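Local coordinates for 3-hydroxyacyl-CoA dehydrogenase (Archaeoglobus fulgidus, PDB 1ZEJ), which probably acts as an NAD-dependent dehydrogenase of the 3-hydroxyacyl-CoA dehydrogenase family, oxidising a hydroxyl group of its substrate, at residues 28-34 against 58-62; 122-126 against 147-153; 138-144 against 165-171. All coordinates share one frame; numbering follows the deposited sequence. Where two conformers were deposited one is given.

How the contacts relate
From the N terminus, helix 22-32 follows the glycine-rich turn after the first strand, and contact 1 sets its C-terminal part against 58-62, closing a loop that holds strand 36-40 and helix 44-53. Contacts 2 and 3 come later and cross: 122-126 is followed by 138-144, then 147-153, then 165-171. Contact 2 ties the start of strand 125-130 to the start of helix 150-162; contact 3 pairs strands 139-144 and 166-171, which that helix connects. The two touch, Val153 CG2 lying 3.6 Å from Ile144 CG2. Contact 1, about 21 Å from contact 3 centre to centre, lies near the sheet border formed by strand 62-65, whereas contact 3 includes the border strand 166-171.

Contact 1 (28-34 against 58-62); sequences AIAIASK and LLSKI
Ala32 carries the apolar part of the contact, its methyl directed at 58-62 from helix 22-32. Ala32 CB lies 3.9 Å from Ile62 CG1 and equally near Ile62 CD1, and Leu58 CB approaches the same methyl. Leu58 spreads its two branches along the helix: Leu58 CD1 lies 3.9 Å from Ile29 CG2, with the two side chains crossing at about a right angle, while Leu58 CD2 rests 3.8 Å from the backbone O of Ala32. In Ile29, with CG1 beside the backbone N (chi1 -65°), CG2 is left anti to that N and faces Leu58.

The polar part belongs to Lys61. Its chain bends at chi2 and chi3, at -103° and -95°, and passes alongside the backbone O of Ala32, with Lys61 CE 3.2 Å from Ala32 O. Lys61 NZ then makes a weak hydrogen bond to Lys34 O at 3.4 Å. Within 28-34, Ser33 OG donates to Ala30 O at 2.6 Å and accepts from Lys34 NZ, which also bonds to Leu163 O.

Ala28 and Ile62 both touch Val37 of strand 36-40, so the contact lies over that part of the sheet. Gly24, near Ala28, belongs to the predicted NAD-binding GxGxxG turn. Packing of the first helix against the lead-in to the edge strand 62-65 is consistent with a Rossmann-type nucleotide-binding fold.

Contact 2 (122-126 against 147-153); sequences PSRFL and FTDSKTV
The Phe147 ring meets the Pro122 ring obliquely: Pro122 CG lies 3.7 Å from Phe147 CD1, and Pro122 CB sits beside Phe147 CB. Ala116 of helix 112-116 touches both side chains. The other flat group, the Asp149 carboxylate, turns back over its own helix start, with CG between the backbone N and the carbonyl carbon (chi1 64°). Its OD1 accepts two bonds from Thr152. Thr152 N lies 2.9 Å from Asp149 OD1, nearly along the C-O axis, and Thr152 OG1 comes from the syn side, somewhat out of the carboxylate plane. Asp149 is thus the N-cap of helix 150-162, the helix of a beta-alpha-beta unit in the Rossmann-type domain, and the contact fixes the start of that helix against the start of strand 125-130.

One backbone-to-backbone bond and one side-chain-to-backbone bond span the contact. Asp149 N donates to Ser123 O at 2.9 Å, nearly straight at 172° and in the carbonyl plane on a lone pair. Thr148 OG1 donates to Phe125 O at 2.8 Å and itself accepts from Ser145 N. Ser123 CA adds a CH...O contact to Phe147 O at 3.4 Å.

Leu126 and Thr152 run alongside each other, pointing opposite ways, Leu126 CD1 lying 3.9 Å from Thr152 CG2 and close to Val153. The guanidinium of Arg124 turns away to the carbonyls of Ala101 and Thr99, while Arg124 CB rests 3.6 Å from Thr152 OG1.

Contact 3 (138-144 against 165-171); sequences PLVEIVI and KEVVVCK
Ile142 and Val167 meet across two parallel strands, Ile142 CD1 lying 3.8 Å from Val167 CG1. Strands 139-144 and 166-171 are the two strands of a beta-alpha-beta crossover whose helix is 150-162; their directions are inclined by 24°. The ladder runs in step from Leu139 beside Glu166 to Ile144 beside Lys171. Its backbone bonds alternate, for instance Val140 N to Glu166 O and Cys170 N to Ile142 O.

Val140, Ile142, Ile144, Val167 and Val169 point to the face covered by helix 150-162, where Leu160 packs on Val140 and Val167. Ile144 CG2 touches Val169 CG1 at 4.1 Å. Ile144 CG1, tucked between its own N and C at chi1 72°, runs beside Lys171 in the same direction, 4.0 Å from Lys171 CG. At the other end, the aliphatic part of Lys165 crosses Val140 at a slant, Lys165 CG 3.8 Å from Val140 CG2, before NZ bonds to the carbonyls of Pro134 and Met137.

Leu139, Glu141, Val143, Val168 and Cys170 occupy the face on which helix 175-193 lies. Leu139 CD1 comes within 3.8 Å of Val168 CG2 and 3.4 Å of Glu166 O. The Glu166 carboxylate turns outward and forms a salt bridge with Arg202 of the second subunit, so strand 166-171 takes part in the dimer interface. Glu141 stretches out beyond CG; its OE1 accepts from His129 ND1, the residue predicted to matter for catalysis, and bonds to Ser174 OG, while OE2 accepts from Val176 N. This probably fixes the orientation of the imidazole. Beside the carboxylate, Cys170 SG lies 3.8 Å from Glu141 OE2.

Contact 1 (28-34 against 58-62)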
loop_
_atom_site.group_PDB
_atom_site.type_symbol
_atom_site.label_atom_id
_atom_site.label_comp_id
_atom_site.label_asym_id
_atom_site.label_seq_id
_atom_site.Cartn_x
_atom_site.Cartn_y
_atom_site.Cartn_z
ATOM N N ALA A 28 -16.778 -12.140 -18.330
ATOM C CA ALA A 28 -17.265 -13.336 -19.039
ATOM C C ALA A 28 -16.210 -14.463 -18.997
ATOM O O ALA A 28 -16.557 -15.602 -18.694
ATOM C CB ALA A 28 -17.616 -12.992 -20.481
ATOM N N ILE A 29 -14.931 -14.107 -19.165
ATOM C CA ILE A 29 -13.831 -15.068 -19.070
ATOM C C ILE A 29 -13.687 -15.618 -17.665
ATOM O O ILE A 29 -13.559 -16.806 -17.496
ATOM C CB ILE A 29 -12.491 -14.482 -19.549
ATOM C CG1 ILE A 29 -12.549 -14.167 -21.031
ATOM C CG2 ILE A 29 -11.324 -15.403 -19.202
ATOM C CD1 ILE A 29 -11.390 -13.303 -21.506
ATOM N N ALA A 30 -13.750 -14.763 -16.666
ATOM C CA ALA A 30 -13.693 -15.201 -15.264
ATOM C C ALA A 30 -14.824 -16.171 -14.915
ATOM O O ALA A 30 -14.613 -17.218 -14.309
ATOM C CB ALA A 30 -13.726 -13.975 -14.335
ATOM N N ILE A 31 -16.032 -15.843 -15.347
ATOM C CA ILE A 31 -17.186 -16.642 -15.003
ATOM C C ILE A 31 -17.266 -17.991 -15.791
ATOM O O ILE A 31 -17.741 -19.003 -15.261
ATOM C CB ILE A 31 -18.451 -15.770 -15.201
ATOM C CG1 ILE A 31 -18.442 -14.666 -14.137
ATOM C CG2 ILE A 31 -19.735 -16.615 -15.104
ATOM C CD1 ILE A 31 -19.545 -13.704 -14.220
ATOM N N ALA A 32 -16.827 -17.980 -17.048
ATOM C CA ALA A 32 -16.941 -19.108 -17.917
ATOM C C ALA A 32 -16.076 -20.278 -17.473
ATOM O O ALA A 32 -16.304 -21.387 -17.948
ATOM C CB ALA A 32 -16.604 -18.728 -19.339
ATOM N N SER A 33 -15.122 -20.019 -16.561
ATOM C CA SER A 33 -14.342 -21.063 -15.916
ATOM C C SER A 33 -15.224 -22.102 -15.222
ATOM O O SER A 33 -14.890 -23.287 -15.264
ATOM C CB SER A 33 -13.308 -20.478 -14.939
ATOM O OG SER A 33 -13.905 -19.725 -13.909
ATOM N N LYS A 34 -16.353 -21.653 -14.648
ATOM C CA LYS A 34 -17.259 -22.491 -13.872
ATOM C C LYS A 34 -18.713 -22.501 -14.371
ATOM O O LYS A 34 -19.455 -23.419 -14.052
ATOM C CB LYS A 34 -17.244 -22.057 -12.394
ATOM C CG LYS A 34 -16.018 -22.548 -11.568
ATOM C CD LYS A 34 -14.752 -21.839 -12.015
ATOM C CE LYS A 34 -13.790 -21.432 -10.876
ATOM N NZ LYS A 34 -12.968 -20.203 -11.254
ATOM N N LEU A 58 -12.854 -21.818 -23.566
ATOM C CA LEU A 58 -14.027 -21.246 -22.914
ATOM C C LEU A 58 -15.165 -20.917 -23.877
ATOM O O LEU A 58 -16.257 -20.620 -23.419
ATOM C CB LEU A 58 -13.666 -19.987 -22.125
ATOM C CG LEU A 58 -12.632 -20.247 -21.036
ATOM C CD1 LEU A 58 -12.206 -18.984 -20.383
ATOM C CD2 LEU A 58 -13.160 -21.245 -20.020
ATOM N N LEU A 59 -14.918 -20.991 -25.186
ATOM C CA LEU A 59 -15.890 -20.481 -26.148
ATOM C C LEU A 59 -17.131 -21.344 -26.167
ATOM O O LEU A 59 -18.210 -20.851 -26.485
ATOM C CB LEU A 59 -15.297 -20.333 -27.558
ATOM C CG LEU A 59 -14.420 -19.099 -27.821
ATOM C CD1 LEU A 59 -13.767 -19.248 -29.192
ATOM C CD2 LEU A 59 -15.207 -17.783 -27.716
ATOM N N SER A 60 -16.994 -22.609 -25.765
ATOM C CA SER A 60 -18.146 -23.515 -25.676
ATOM C C SER A 60 -19.122 -23.096 -24.542
ATOM O O SER A 60 -20.289 -23.446 -24.569
ATOM C CB SER A 60 -17.668 -24.977 -25.507
ATOM O OG SER A 60 -17.127 -25.183 -24.209
ATOM N N LYS A 61 -18.668 -22.299 -23.588
ATOM C CA LYS A 61 -19.525 -21.873 -22.472
ATOM C C LYS A 61 -20.139 -20.459 -22.644
ATOM O O LYS A 61 -20.907 -20.023 -21.799
ATOM C CB LYS A 61 -18.726 -21.916 -21.168
ATOM C CG LYS A 61 -18.122 -23.310 -20.831
ATOM C CD LYS A 61 -18.948 -24.008 -19.749
ATOM C CE LYS A 61 -18.370 -23.788 -18.326
ATOM N NZ LYS A 61 -19.209 -24.455 -17.246
ATOM N N ILE A 62 -19.794 -19.742 -23.714
ATOM C CA ILE A 62 -20.194 -18.332 -23.896
ATOM C C ILE A 62 -21.055 -18.182 -25.154
ATOM O O ILE A 62 -20.617 -18.611 -26.224
ATOM C CB ILE A 62 -18.958 -17.392 -23.976
ATOM C CG1 ILE A 62 -18.125 -17.452 -22.687
ATOM C CG2 ILE A 62 -19.400 -15.923 -24.149
ATOM C CD1 ILE A 62 -16.692 -16.924 -22.824
#

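Contact 2 (122-126 against 147-153)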
loop_
_atom_site.group_PDB
_atom_site.type_symbol
_atom_site.label_atom_id
_atom_site.label_comp_id
_atom_site.label_asym_id
_atom_site.label_seq_id
_atom_site.Cartn_x
_atom_site.Cartn_y
_atom_site.Cartn_z
ATOM N N PRO A 122 -34.806 -2.033 -6.346
ATOM C CA PRO A 122 -33.391 -1.947 -5.958
ATOM C C PRO A 122 -32.945 -2.929 -4.852
ATOM O O PRO A 122 -31.749 -2.971 -4.542
ATOM C CB PRO A 122 -33.266 -0.493 -5.531
ATOM C CG PRO A 122 -34.550 -0.179 -4.973
ATOM C CD PRO A 122 -35.567 -0.890 -5.814
ATOM N N SER A 123 -33.876 -3.675 -4.241
ATOM C CA SER A 123 -33.466 -4.612 -3.209
ATOM C C SER A 123 -32.523 -5.700 -3.720
ATOM O O SER A 123 -31.755 -6.251 -2.927
ATOM C CB SER A 123 -34.635 -5.253 -2.482
ATOM O OG SER A 123 -35.456 -5.916 -3.375
ATOM N N ARG A 124 -32.563 -5.986 -5.026
ATOM C CA ARG A 124 -31.716 -7.033 -5.615
ATOM C C ARG A 124 -30.664 -6.462 -6.559
ATOM O O ARG A 124 -30.112 -7.165 -7.386
ATOM C CB ARG A 124 -32.570 -8.134 -6.274
ATOM C CG ARG A 124 -33.597 -7.629 -7.247
ATOM C CD ARG A 124 -33.044 -6.900 -8.481
ATOM N NE ARG A 124 -34.181 -6.552 -9.307
ATOM C CZ ARG A 124 -34.645 -7.282 -10.316
ATOM N NH1 ARG A 124 -33.983 -8.317 -10.773
ATOM N NH2 ARG A 124 -35.747 -6.921 -10.917
ATOM N N PHE A 125 -30.333 -5.184 -6.370
ATOM C CA PHE A 125 -29.300 -4.504 -7.128
ATOM C C PHE A 125 -28.124 -4.237 -6.188
ATOM O O PHE A 125 -28.305 -3.845 -5.007
ATOM C CB PHE A 125 -29.774 -3.132 -7.638
ATOM C CG PHE A 125 -28.656 -2.307 -8.239
ATOM C CD1 PHE A 125 -28.076 -2.691 -9.420
ATOM C CD2 PHE A 125 -28.158 -1.183 -7.582
ATOM C CE1 PHE A 125 -27.006 -1.987 -9.963
ATOM C CE2 PHE A 125 -27.114 -0.454 -8.113
ATOM C CZ PHE A 125 -26.538 -0.859 -9.345
ATOM N N LEU A 126 -26.933 -4.429 -6.721
ATOM C CA LEU A 126 -25.733 -4.048 -6.004
ATOM C C LEU A 126 -24.588 -3.827 -6.972
ATOM O O LEU A 126 -24.686 -4.153 -8.167
ATOM C CB LEU A 126 -25.452 -5.093 -4.938
ATOM C CG LEU A 126 -24.722 -6.423 -5.072
ATOM C CD1 LEU A 126 -25.166 -7.433 -4.011
ATOM C CD2 LEU A 126 -24.567 -7.002 -6.415
ATOM N N PHE A 147 -30.485 0.192 -0.251
ATOM C CA PHE A 147 -31.629 -0.636 -0.609
ATOM C C PHE A 147 -31.360 -2.118 -0.654
ATOM O O PHE A 147 -32.271 -2.910 -0.564
ATOM C CB PHE A 147 -32.168 -0.255 -1.981
ATOM C CG PHE A 147 -32.539 1.203 -2.138
ATOM C CD1 PHE A 147 -33.817 1.639 -1.883
ATOM C CD2 PHE A 147 -31.609 2.129 -2.636
ATOM C CE1 PHE A 147 -34.164 2.996 -2.050
ATOM C CE2 PHE A 147 -31.966 3.483 -2.826
ATOM C CZ PHE A 147 -33.238 3.905 -2.534
ATOM N N THR A 148 -30.123 -2.498 -0.918
ATOM C CA THR A 148 -29.762 -3.866 -1.192
ATOM C C THR A 148 -30.149 -4.752 0.000
ATOM O O THR A 148 -29.817 -4.447 1.173
ATOM C CB THR A 148 -28.233 -4.001 -1.422
ATOM O OG1 THR A 148 -27.745 -3.058 -2.407
ATOM C CG2 THR A 148 -27.911 -5.421 -1.842
ATOM N N ASP A 149 -30.806 -5.863 -0.263
ATOM C CA ASP A 149 -31.122 -6.784 0.848
ATOM C C ASP A 149 -30.028 -7.800 1.107
ATOM O O ASP A 149 -29.153 -8.022 0.276
ATOM C CB ASP A 149 -32.483 -7.432 0.659
ATOM C CG ASP A 149 -32.565 -8.301 -0.542
ATOM O OD1 ASP A 149 -31.529 -8.803 -1.019
ATOM O OD2 ASP A 149 -33.713 -8.526 -0.986
ATOM N N SER A 150 -30.069 -8.414 2.279
ATOM C CA SER A 150 -29.021 -9.336 2.711
ATOM C C SER A 150 -28.925 -10.613 1.876
ATOM O O SER A 150 -27.834 -11.159 1.690
ATOM C CB SER A 150 -29.298 -9.808 4.143
ATOM O OG SER A 150 -28.467 -10.915 4.451
ATOM N N LYS A 151 -30.072 -11.089 1.447
ATOM C CA LYS A 151 -30.175 -12.292 0.613
ATOM C C LYS A 151 -29.448 -12.134 -0.707
ATOM O O LYS A 151 -28.793 -13.087 -1.162
ATOM C CB LYS A 151 -31.650 -12.620 0.364
ATOM C CG LYS A 151 -31.971 -13.395 -0.870
ATOM N N THR A 152 -29.579 -10.948 -1.302
ATOM C CA THR A 152 -28.904 -10.640 -2.558
ATOM C C THR A 152 -27.392 -10.590 -2.355
ATOM O O THR A 152 -26.642 -11.153 -3.143
ATOM C CB THR A 152 -29.386 -9.322 -3.164
ATOM O OG1 THR A 152 -30.791 -9.405 -3.370
ATOM C CG2 THR A 152 -28.687 -9.050 -4.505
ATOM N N VAL A 153 -26.945 -9.944 -1.285
ATOM C CA VAL A 153 -25.545 -9.957 -0.974
ATOM C C VAL A 153 -24.988 -11.356 -0.779
ATOM O O VAL A 153 -23.941 -11.688 -1.341
ATOM C CB VAL A 153 -25.218 -9.107 0.275
ATOM C CG1 VAL A 153 -23.722 -9.085 0.486
ATOM C CG2 VAL A 153 -25.774 -7.709 0.102
#

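Contact 3 (138-144 against 165-171)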
loop_
_atom_site.group_PDB
_atom_site.type_symbol
_atom_site.label_atom_id
_atom_site.label_comp_id
_atom_site.label_asym_id
_atom_site.label_seq_id
_atom_site.Cartn_x
_atom_site.Cartn_y
_atom_site.Cartn_z
ATOM N N PRO A 138 -7.537 -11.546 -7.966
ATOM C CA PRO A 138 -8.446 -12.259 -7.059
ATOM C C PRO A 138 -9.502 -11.453 -6.324
ATOM O O PRO A 138 -10.546 -12.026 -5.988
ATOM C CB PRO A 138 -7.471 -12.930 -6.073
ATOM C CG PRO A 138 -6.295 -12.068 -6.071
ATOM C CD PRO A 138 -6.158 -11.578 -7.461
ATOM N N LEU A 139 -9.295 -10.152 -6.106
ATOM C CA LEU A 139 -10.244 -9.372 -5.314
ATOM C C LEU A 139 -11.458 -8.932 -6.120
ATOM O O LEU A 139 -11.333 -8.466 -7.265
ATOM C CB LEU A 139 -9.557 -8.161 -4.640
ATOM C CG LEU A 139 -10.495 -7.347 -3.754
ATOM C CD1 LEU A 139 -10.727 -8.048 -2.393
ATOM C CD2 LEU A 139 -9.964 -6.007 -3.516
ATOM N N VAL A 140 -12.636 -9.140 -5.543
ATOM C CA VAL A 140 -13.846 -8.520 -6.051
ATOM C C VAL A 140 -14.540 -7.898 -4.854
ATOM O O VAL A 140 -14.704 -8.540 -3.818
ATOM C CB VAL A 140 -14.775 -9.503 -6.770
ATOM C CG1 VAL A 140 -15.968 -8.795 -7.335
ATOM C CG2 VAL A 140 -14.039 -10.199 -7.859
ATOM N N GLU A 141 -14.913 -6.643 -4.993
ATOM C CA GLU A 141 -15.676 -5.938 -3.967
ATOM C C GLU A 141 -17.148 -5.934 -4.324
ATOM O O GLU A 141 -17.506 -5.678 -5.468
ATOM C CB GLU A 141 -15.237 -4.504 -3.849
ATOM C CG GLU A 141 -13.874 -4.320 -3.222
ATOM C CD GLU A 141 -13.486 -2.849 -3.167
ATOM O OE1 GLU A 141 -13.758 -2.133 -4.184
ATOM O OE2 GLU A 141 -12.952 -2.391 -2.106
ATOM N N ILE A 142 -17.991 -6.247 -3.358
ATOM C CA ILE A 142 -19.423 -6.011 -3.513
ATOM C C ILE A 142 -19.716 -4.712 -2.829
ATOM O O ILE A 142 -19.364 -4.563 -1.653
ATOM C CB ILE A 142 -20.223 -7.128 -2.860
ATOM C CG1 ILE A 142 -19.972 -8.445 -3.628
ATOM C CG2 ILE A 142 -21.711 -6.744 -2.744
ATOM C CD1 ILE A 142 -20.566 -9.652 -3.010
ATOM N N VAL A 143 -20.366 -3.790 -3.540
ATOM C CA VAL A 143 -20.639 -2.478 -2.997
ATOM C C VAL A 143 -22.155 -2.346 -2.934
ATOM O O VAL A 143 -22.816 -2.311 -3.960
ATOM C CB VAL A 143 -20.013 -1.388 -3.847
ATOM C CG1 VAL A 143 -20.209 -0.015 -3.192
ATOM C CG2 VAL A 143 -18.524 -1.647 -4.050
ATOM N N ILE A 144 -22.685 -2.306 -1.725
ATOM C CA ILE A 144 -24.114 -2.291 -1.543
ATOM C C ILE A 144 -24.701 -0.879 -1.400
ATOM O O ILE A 144 -24.065 0.052 -0.904
ATOM C CB ILE A 144 -24.555 -3.238 -0.416
ATOM C CG1 ILE A 144 -24.187 -2.730 0.970
ATOM C CG2 ILE A 144 -23.951 -4.641 -0.650
ATOM C CD1 ILE A 144 -24.980 -3.389 2.037
ATOM N N LYS A 165 -12.836 -16.187 -6.090
ATOM C CA LYS A 165 -12.488 -14.796 -5.788
ATOM C C LYS A 165 -12.423 -14.541 -4.279
ATOM O O LYS A 165 -13.077 -15.219 -3.473
ATOM C CB LYS A 165 -13.468 -13.842 -6.483
ATOM C CG LYS A 165 -13.499 -13.967 -8.038
ATOM C CD LYS A 165 -12.095 -13.743 -8.600
ATOM C CE LYS A 165 -12.043 -13.203 -9.953
ATOM N NZ LYS A 165 -10.638 -13.378 -10.489
ATOM N N GLU A 166 -11.601 -13.564 -3.888
ATOM C CA GLU A 166 -11.552 -13.044 -2.542
ATOM C C GLU A 166 -12.548 -11.882 -2.473
ATOM O O GLU A 166 -12.418 -10.866 -3.175
ATOM C CB GLU A 166 -10.153 -12.555 -2.178
ATOM C CG GLU A 166 -9.132 -13.675 -2.009
ATOM C CD GLU A 166 -9.383 -14.495 -0.730
ATOM O OE1 GLU A 166 -10.001 -13.998 0.229
ATOM O OE2 GLU A 166 -8.944 -15.640 -0.695
ATOM N N VAL A 167 -13.577 -12.033 -1.670
ATOM C CA VAL A 167 -14.680 -11.073 -1.707
ATOM C C VAL A 167 -14.671 -10.193 -0.466
ATOM O O VAL A 167 -14.549 -10.688 0.652
ATOM C CB VAL A 167 -16.069 -11.766 -1.804
ATOM C CG1 VAL A 167 -17.194 -10.721 -1.717
ATOM C CG2 VAL A 167 -16.183 -12.543 -3.043
ATOM N N VAL A 168 -14.808 -8.884 -0.673
ATOM C CA VAL A 168 -15.022 -7.936 0.401
ATOM C C VAL A 168 -16.324 -7.170 0.110
ATOM O O VAL A 168 -16.506 -6.657 -0.999
ATOM C CB VAL A 168 -13.842 -6.921 0.534
ATOM C CG1 VAL A 168 -14.133 -5.888 1.597
ATOM C CG2 VAL A 168 -12.550 -7.629 0.897
ATOM N N VAL A 169 -17.218 -7.125 1.110
ATOM C CA VAL A 169 -18.496 -6.419 0.991
ATOM C C VAL A 169 -18.362 -5.058 1.632
ATOM O O VAL A 169 -17.902 -4.990 2.767
ATOM C CB VAL A 169 -19.633 -7.210 1.686
ATOM C CG1 VAL A 169 -20.956 -6.482 1.478
ATOM C CG2 VAL A 169 -19.743 -8.627 1.147
ATOM N N CYS A 170 -18.760 -4.008 0.909
ATOM C CA CYS A 170 -18.520 -2.605 1.260
ATOM C C CYS A 170 -19.887 -1.948 1.239
ATOM O O CYS A 170 -20.682 -2.328 0.415
ATOM C CB CYS A 170 -17.713 -1.841 0.141
ATOM S SG CYS A 170 -16.366 -2.527 -0.455
ATOM N N LYS A 171 -20.109 -0.950 2.085
ATOM C CA LYS A 171 -21.327 -0.142 2.052
ATOM C C LYS A 171 -21.080 1.154 1.300
ATOM O O LYS A 171 -20.196 1.934 1.652
ATOM C CB LYS A 171 -21.862 0.145 3.466
ATOM C CG LYS A 171 -22.509 -1.051 4.158
ATOM C CD LYS A 171 -23.522 -0.597 5.257
ATOM C CE LYS A 171 -24.044 -1.796 6.108
ATOM N NZ LYS A 171 -22.960 -2.471 6.880
#